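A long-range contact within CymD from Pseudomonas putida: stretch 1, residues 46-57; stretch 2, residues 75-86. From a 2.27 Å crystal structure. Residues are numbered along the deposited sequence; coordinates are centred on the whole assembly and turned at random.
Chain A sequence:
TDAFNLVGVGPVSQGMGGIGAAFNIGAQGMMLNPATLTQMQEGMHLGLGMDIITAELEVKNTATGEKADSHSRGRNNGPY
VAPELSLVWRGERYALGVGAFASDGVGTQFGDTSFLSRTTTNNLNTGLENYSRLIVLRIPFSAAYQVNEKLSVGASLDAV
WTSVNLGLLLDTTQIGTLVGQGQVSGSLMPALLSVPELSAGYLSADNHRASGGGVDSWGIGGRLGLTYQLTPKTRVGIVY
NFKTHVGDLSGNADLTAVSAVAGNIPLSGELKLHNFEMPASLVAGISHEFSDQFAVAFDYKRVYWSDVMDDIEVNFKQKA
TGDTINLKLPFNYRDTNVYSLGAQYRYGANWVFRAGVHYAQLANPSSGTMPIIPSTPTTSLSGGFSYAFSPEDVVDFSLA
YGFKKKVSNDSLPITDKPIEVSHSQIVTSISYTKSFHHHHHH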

ATOM      1  N   LEU A  46      -9.348  -0.949  20.692  1.00 47.07           N
ATOM      2  CA  LEU A  46      -7.913  -0.823  20.520  1.00 47.57           C
ATOM      3  C   LEU A  46      -7.463  -2.019  19.717  1.00 41.57           C
ATOM      4  O   LEU A  46      -7.739  -3.160  20.098  1.00 48.98           O
ATOM      5  CB  LEU A  46      -7.174  -0.776  21.862  1.00 57.73           C
ATOM      6  CG  LEU A  46      -7.407   0.447  22.738  1.00 67.16           C
ATOM      7  CD1 LEU A  46      -7.552   0.019  24.193  1.00 75.11           C
ATOM      8  CD2 LEU A  46      -6.263   1.419  22.578  1.00 64.50           C
ATOM      9  N   GLY A  47      -6.771  -1.765  18.620  1.00 40.91           N
ATOM     10  CA  GLY A  47      -6.372  -2.854  17.768  1.00 41.12           C
ATOM     11  C   GLY A  47      -4.883  -2.831  17.540  1.00 48.57           C
ATOM     12  O   GLY A  47      -4.279  -1.767  17.333  1.00 41.80           O
ATOM     13  N   LEU A  48      -4.301  -4.027  17.584  1.00 47.12           N
ATOM     14  CA  LEU A  48      -2.881  -4.269  17.430  1.00 55.35           C
ATOM     15  C   LEU A  48      -2.748  -5.402  16.456  1.00 47.23           C
ATOM     16  O   LEU A  48      -3.325  -6.472  16.688  1.00 49.26           O
ATOM     17  CB  LEU A  48      -2.195  -4.743  18.711  1.00 51.19           C
ATOM     18  CG  LEU A  48      -1.969  -3.993  19.974  1.00 64.72           C
ATOM     19  CD1 LEU A  48      -3.307  -3.911  20.683  1.00 69.47           C
ATOM     20  CD2 LEU A  48      -0.981  -4.851  20.732  1.00 74.06           C
ATOM     21  N   GLY A  49      -1.924  -5.211  15.437  1.00 42.34           N
ATOM     22  CA  GLY A  49      -1.728  -6.296  14.499  1.00 47.94           C
ATOM     23  C   GLY A  49      -0.566  -5.998  13.590  1.00 49.95           C
ATOM     24  O   GLY A  49       0.035  -4.919  13.641  1.00 50.70           O
ATOM     25  N   MET A  50      -0.273  -6.973  12.733  1.00 51.21           N
ATOM     26  CA  MET A  50       0.775  -6.806  11.746  1.00 56.52           C
ATOM     27  C   MET A  50       0.522  -7.731  10.570  1.00 60.18           C
ATOM     28  O   MET A  50      -0.151  -8.762  10.689  1.00 55.26           O
ATOM     29  CB  MET A  50       2.144  -7.098  12.343  1.00 55.62           C
ATOM     30  CG  MET A  50       2.264  -8.513  12.823  1.00 67.22           C
ATOM     31  SD  MET A  50       3.692  -8.634  13.888  1.00 88.52           S
ATOM     32  CE  MET A  50       3.374  -7.280  15.014  1.00 77.84           C
ATOM     33  N   ASP A  51       1.102  -7.347   9.433  1.00 59.21           N
ATOM     34  CA  ASP A  51       1.203  -8.185   8.251  1.00 59.06           C
ATOM     35  C   ASP A  51       2.644  -8.655   8.116  1.00 61.76           C
ATOM     36  O   ASP A  51       3.585  -7.884   8.334  1.00 59.61           O
ATOM     37  CB  ASP A  51       0.787  -7.426   6.986  1.00 67.72           C
ATOM     38  CG  ASP A  51      -0.722  -7.229   6.879  1.00 82.68           C
ATOM     39  OD1 ASP A  51      -1.458  -7.605   7.822  1.00 90.57           O
ATOM     40  OD2 ASP A  51      -1.171  -6.679   5.850  1.00 86.60           O
ATOM     41  N   ILE A  52       2.803  -9.926   7.770  1.00 58.20           N
ATOM     42  CA  ILE A  52       4.096 -10.562   7.596  1.00 60.70           C
ATOM     43  C   ILE A  52       4.121 -11.075   6.167  1.00 66.87           C
ATOM     44  O   ILE A  52       3.453 -12.067   5.840  1.00 65.86           O
ATOM     45  CB  ILE A  52       4.317 -11.699   8.600  1.00 60.51           C
ATOM     46  CG1 ILE A  52       3.883 -11.248  10.000  1.00 65.66           C
ATOM     47  CG2 ILE A  52       5.752 -12.129   8.581  1.00 56.96           C
ATOM     48  CD1 ILE A  52       4.377 -12.119  11.096  1.00 69.17           C
ATOM     49  N   ILE A  53       4.868 -10.388   5.310  1.00 63.83           N
ATOM     50  CA  ILE A  53       4.892 -10.664   3.885  1.00 58.11           C
ATOM     51  C   ILE A  53       6.225 -11.312   3.550  1.00 67.04           C
ATOM     52  O   ILE A  53       7.280 -10.693   3.727  1.00 59.84           O
ATOM     53  CB  ILE A  53       4.687  -9.386   3.063  1.00 61.66           C
ATOM     54  CG1 ILE A  53       3.334  -8.769   3.399  1.00 60.07           C
ATOM     55  CG2 ILE A  53       4.815  -9.698   1.546  1.00 56.44           C
ATOM     56  CD1 ILE A  53       3.407  -7.328   3.858  1.00 65.57           C
ATOM     57  N   THR A  54       6.173 -12.551   3.070  1.00 69.49           N
ATOM     58  CA  THR A  54       7.311 -13.226   2.468  1.00 75.35           C
ATOM     59  C   THR A  54       7.026 -13.449   0.988  1.00 76.86           C
ATOM     60  O   THR A  54       5.930 -13.883   0.616  1.00 78.27           O
ATOM     61  CB  THR A  54       7.587 -14.562   3.157  1.00 84.03           C
ATOM     62  OG1 THR A  54       6.375 -15.325   3.211  1.00 89.09           O
ATOM     63  CG2 THR A  54       8.102 -14.325   4.571  1.00 87.65           C
ATOM     64  N   ALA A  55       8.006 -13.148   0.148  1.00 75.31           N
ATOM     65  CA  ALA A  55       7.835 -13.261  -1.289  1.00 77.68           C
ATOM     66  C   ALA A  55       8.914 -14.156  -1.881  1.00 91.32           C
ATOM     67  O   ALA A  55       9.950 -14.409  -1.262  1.00 92.43           O
ATOM     68  CB  ALA A  55       7.864 -11.888  -1.959  1.00 65.30           C
ATOM     69  N   GLU A  56       8.644 -14.639  -3.094  1.00 95.09           N
ATOM     70  CA  GLU A  56       9.549 -15.521  -3.817  1.00 97.84           C
ATOM     71  C   GLU A  56       9.379 -15.241  -5.300  1.00 94.42           C
ATOM     72  O   GLU A  56       8.268 -14.981  -5.764  1.00 90.22           O
ATOM     73  CB  GLU A  56       9.266 -17.003  -3.525  1.00108.34           C
ATOM     74  CG  GLU A  56       9.578 -17.946  -4.689  1.00117.70           C
ATOM     75  CD  GLU A  56       8.825 -19.261  -4.608  1.00127.81           C
ATOM     76  OE1 GLU A  56       8.442 -19.671  -3.489  1.00130.89           O
ATOM     77  OE2 GLU A  56       8.617 -19.886  -5.670  1.00130.55           O
ATOM     78  N   LEU A  57      10.476 -15.297  -6.044  1.00103.40           N
ATOM     79  CA  LEU A  57      10.419 -14.982  -7.462  1.00101.04           C
ATOM     80  C   LEU A  57      11.253 -15.993  -8.227  1.00108.98           C
ATOM     81  O   LEU A  57      12.462 -16.097  -8.006  1.00112.63           O
ATOM     82  CB  LEU A  57      10.898 -13.552  -7.709  1.00 95.12           C
ATOM     83  CG  LEU A  57      11.430 -13.162  -9.071  1.00105.72           C
ATOM     84  CD1 LEU A  57      10.376 -13.421 -10.128  1.00108.49           C
ATOM     85  CD2 LEU A  57      11.761 -11.684  -9.017  1.00108.30           C
ATOM     86  N   ARG A  75      16.398  -7.096  -3.830  1.00152.14           N
ATOM     87  CA  ARG A  75      15.226  -7.963  -3.838  1.00152.94           C
ATOM     88  C   ARG A  75      15.316  -9.033  -2.750  1.00153.49           C
ATOM     89  O   ARG A  75      15.808 -10.137  -2.988  1.00156.60           O
ATOM     90  CB  ARG A  75      15.062  -8.613  -5.213  1.00153.90           C
ATOM     91  CG  ARG A  75      13.793  -9.426  -5.361  1.00152.86           C
ATOM     92  CD  ARG A  75      12.568  -8.551  -5.223  1.00150.40           C
ATOM     93  NE  ARG A  75      11.364  -9.349  -5.031  1.00150.49           N
ATOM     94  CZ  ARG A  75      10.978  -9.856  -3.866  1.00151.57           C
ATOM     95  NH1 ARG A  75      11.694  -9.652  -2.767  1.00148.35           N
ATOM     96  NH2 ARG A  75       9.870 -10.569  -3.806  1.00154.58           N
ATOM     97  N   ASN A  76      14.837  -8.697  -1.555  1.00149.03           N
ATOM     98  CA  ASN A  76      14.895  -9.584  -0.399  1.00148.58           C
ATOM     99  C   ASN A  76      13.577 -10.337  -0.266  1.00148.90           C
ATOM    100  O   ASN A  76      12.508  -9.722  -0.188  1.00148.41           O
ATOM    101  CB  ASN A  76      15.192  -8.792   0.880  1.00140.90           C
ATOM    102  CG  ASN A  76      15.521  -9.687   2.070  1.00131.25           C
ATOM    103  OD1 ASN A  76      15.985 -10.817   1.906  1.00129.06           O
ATOM    104  ND2 ASN A  76      15.292  -9.174   3.277  1.00124.14           N
ATOM    105  N   ASN A  77      13.657 -11.670  -0.254  1.00145.98           N
ATOM    106  CA  ASN A  77      12.475 -12.477   0.018  1.00139.16           C
ATOM    107  C   ASN A  77      12.065 -12.408   1.480  1.00136.21           C
ATOM    108  O   ASN A  77      10.898 -12.666   1.797  1.00126.02           O
ATOM    109  CB  ASN A  77      12.726 -13.933  -0.381  1.00138.80           C
ATOM    110  CG  ASN A  77      14.110 -14.420  -0.001  1.00142.63           C
ATOM    111  OD1 ASN A  77      14.728 -13.917   0.939  1.00143.21           O
ATOM    112  ND2 ASN A  77      14.604 -15.413  -0.732  1.00143.69           N
ATOM    113  N   GLY A  78      12.997 -12.034   2.361  1.00141.15           N
ATOM    114  CA  GLY A  78      12.850 -12.153   3.793  1.00136.38           C
ATOM    115  C   GLY A  78      11.594 -11.528   4.353  1.00126.96           C
ATOM    116  O   GLY A  78      10.937 -10.700   3.715  1.00132.20           O
ATOM    117  N   PRO A  79      11.241 -11.924   5.578  1.00111.53           N
ATOM    118  CA  PRO A  79       9.994 -11.449   6.187  1.00 94.13           C
ATOM    119  C   PRO A  79       9.908  -9.936   6.284  1.00 91.19           C
ATOM    120  O   PRO A  79      10.663  -9.311   7.033  1.00100.22           O
ATOM    121  CB  PRO A  79      10.023 -12.090   7.580  1.00 87.96           C
ATOM    122  CG  PRO A  79      10.878 -13.286   7.426  1.00 94.58           C
ATOM    123  CD  PRO A  79      11.944 -12.887   6.441  1.00106.56           C
ATOM    124  N   TYR A  80       8.999  -9.337   5.521  1.00 81.42           N
ATOM    125  CA  TYR A  80       8.615  -7.952   5.735  1.00 68.15           C
ATOM    126  C   TYR A  80       7.480  -7.909   6.750  1.00 70.63           C
ATOM    127  O   TYR A  80       6.556  -8.725   6.705  1.00 74.66           O
ATOM    128  CB  TYR A  80       8.193  -7.297   4.423  1.00 72.95           C
ATOM    129  CG  TYR A  80       9.315  -7.267   3.408  1.00 85.92           C
ATOM    130  CD1 TYR A  80      10.352  -6.352   3.523  1.00 88.08           C
ATOM    131  CD2 TYR A  80       9.353  -8.168   2.352  1.00 94.66           C
ATOM    132  CE1 TYR A  80      11.381  -6.323   2.611  1.00 94.83           C
ATOM    133  CE2 TYR A  80      10.387  -8.147   1.428  1.00 92.35           C
ATOM    134  CZ  TYR A  80      11.395  -7.221   1.568  1.00 96.98           C
ATOM    135  OH  TYR A  80      12.431  -7.180   0.665  1.00106.06           O
ATOM    136  N   VAL A  81       7.574  -6.971   7.685  1.00 58.34           N
ATOM    137  CA  VAL A  81       6.624  -6.834   8.772  1.00 52.18           C
ATOM    138  C   VAL A  81       6.009  -5.450   8.670  1.00 57.72           C
ATOM    139  O   VAL A  81       6.732  -4.445   8.673  1.00 61.59           O
ATOM    140  CB  VAL A  81       7.285  -7.043  10.144  1.00 53.93           C
ATOM    141  CG1 VAL A  81       6.270  -6.919  11.219  1.00 48.25           C
ATOM    142  CG2 VAL A  81       7.894  -8.420  10.219  1.00 64.04           C
ATOM    143  N   ALA A  82       4.679  -5.401   8.583  1.00 49.11           N
ATOM    144  CA  ALA A  82       3.935  -4.145   8.520  1.00 53.89           C
ATOM    145  C   ALA A  82       2.973  -4.057   9.698  1.00 56.05           C
ATOM    146  O   ALA A  82       1.930  -4.733   9.695  1.00 49.96           O
ATOM    147  CB  ALA A  82       3.166  -4.055   7.204  1.00 56.07           C
ATOM    148  N   PRO A  83       3.278  -3.264  10.726  1.00 60.50           N
ATOM    149  CA  PRO A  83       2.365  -3.138  11.874  1.00 49.93           C
ATOM    150  C   PRO A  83       1.190  -2.215  11.590  1.00 55.95           C
ATOM    151  O   PRO A  83       1.246  -1.323  10.736  1.00 54.16           O
ATOM    152  CB  PRO A  83       3.248  -2.543  12.975  1.00 47.52           C
ATOM    153  CG  PRO A  83       4.432  -1.927  12.252  1.00 50.31           C
ATOM    154  CD  PRO A  83       4.618  -2.705  10.994  1.00 53.39           C
ATOM    155  N   GLU A  84       0.113  -2.442  12.349  1.00 45.30           N
ATOM    156  CA  GLU A  84      -1.081  -1.612  12.295  1.00 47.32           C
ATOM    157  C   GLU A  84      -1.583  -1.359  13.706  1.00 50.46           C
ATOM    158  O   GLU A  84      -1.745  -2.299  14.487  1.00 57.32           O
ATOM    159  CB  GLU A  84      -2.204  -2.252  11.464  1.00 55.54           C
ATOM    160  CG  GLU A  84      -1.768  -2.908  10.168  1.00 91.54           C
ATOM    161  CD  GLU A  84      -2.932  -3.509   9.398  1.00111.78           C
ATOM    162  OE1 GLU A  84      -3.143  -3.112   8.233  1.00119.69           O
ATOM    163  OE2 GLU A  84      -3.639  -4.371   9.961  1.00124.04           O
ATOM    164  N   LEU A  85      -1.858  -0.091  13.999  1.00 49.12           N
ATOM    165  CA  LEU A  85      -2.360   0.389  15.278  1.00 49.18           C
ATOM    166  C   LEU A  85      -3.684   1.095  15.052  1.00 47.27           C
ATOM    167  O   LEU A  85      -3.790   1.909  14.132  1.00 47.24           O
ATOM    168  CB  LEU A  85      -1.380   1.392  15.914  1.00 43.64           C
ATOM    169  CG  LEU A  85       0.058   0.906  15.988  1.00 56.64           C
ATOM    170  CD1 LEU A  85       0.955   1.946  16.622  1.00 55.70           C
ATOM    171  CD2 LEU A  85       0.042  -0.358  16.800  1.00 66.57           C
ATOM    172  N   SER A  86      -4.675   0.848  15.924  1.00 42.98           N
ATOM    173  CA  SER A  86      -5.929   1.586  15.805  1.00 42.55           C
ATOM    174  C   SER A  86      -6.576   1.846  17.154  1.00 47.53           C
ATOM    175  O   SER A  86      -6.546   1.009  18.062  1.00 52.36           O
ATOM    176  CB  SER A  86      -6.948   0.869  14.887  1.00 40.98           C
ATOM    177  OG  SER A  86      -7.040  -0.517  15.164  1.00 55.04           O
TER

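Residues 46-57 form a single strand, and residues 80-86 form a second one running against it: their N-to-C directions differ by 160°, and the axes approach to 4.3 Å. Four hydrogen-bonded pairs fix the register. Gly47 N to Ser86 O is 2.8 Å and Ser86 N to Gly47 O 3.0 Å; Gly49 N to Glu84 O is 3.1 Å and Glu84 N to Gly49 O 2.8 Å. The next two pairs are tighter: Asp51 N to Ala82 O at 2.8 Å and Ala82 N to Asp51 O at 2.7 Å, then Ile53 N to Tyr80 O at 2.7 Å and Tyr80 N to Ile53 O at 2.8 Å. Pro83, which has no amide hydrogen, occupies a non-hydrogen-bonded position opposite Met50, so the ladder loses no bond there; the CA atoms of this pair lie 4.0 Å apart, and Met50 CA approaches Ala82 O at 3.1 Å. Beyond Tyr80 the pairing loosens to one weak bond, Ala55 N to Asn77 O, at 3.4 Å.

Side chains alternate between two faces. Met50, Ile52, Val81, Pro83 and Leu85 share one with Leu48; apolar groups suit this largely exposed surface if it faces lipid. Here Met50 SD meets Val81 CG1 at 4.1 Å. The other face carries Asp51, Ala82 and Glu84, all buried. The small Ala82 packs its CB 4.1 Å from Asp51 CB, while Asp51 OD1 and Glu84 OE2, like charges, stand 4.4 Å apart; both Asp51 carboxylate oxygens are hydrogen-bonded elsewhere in the structure. Ile53 CB and Tyr80 CB pack at 4.3 Å. Gly47 suits its place beside Ser86, since an ideal CB would lie 2.6 Å from Ser86 OG, a clash. Together the stretches bury 892 Å².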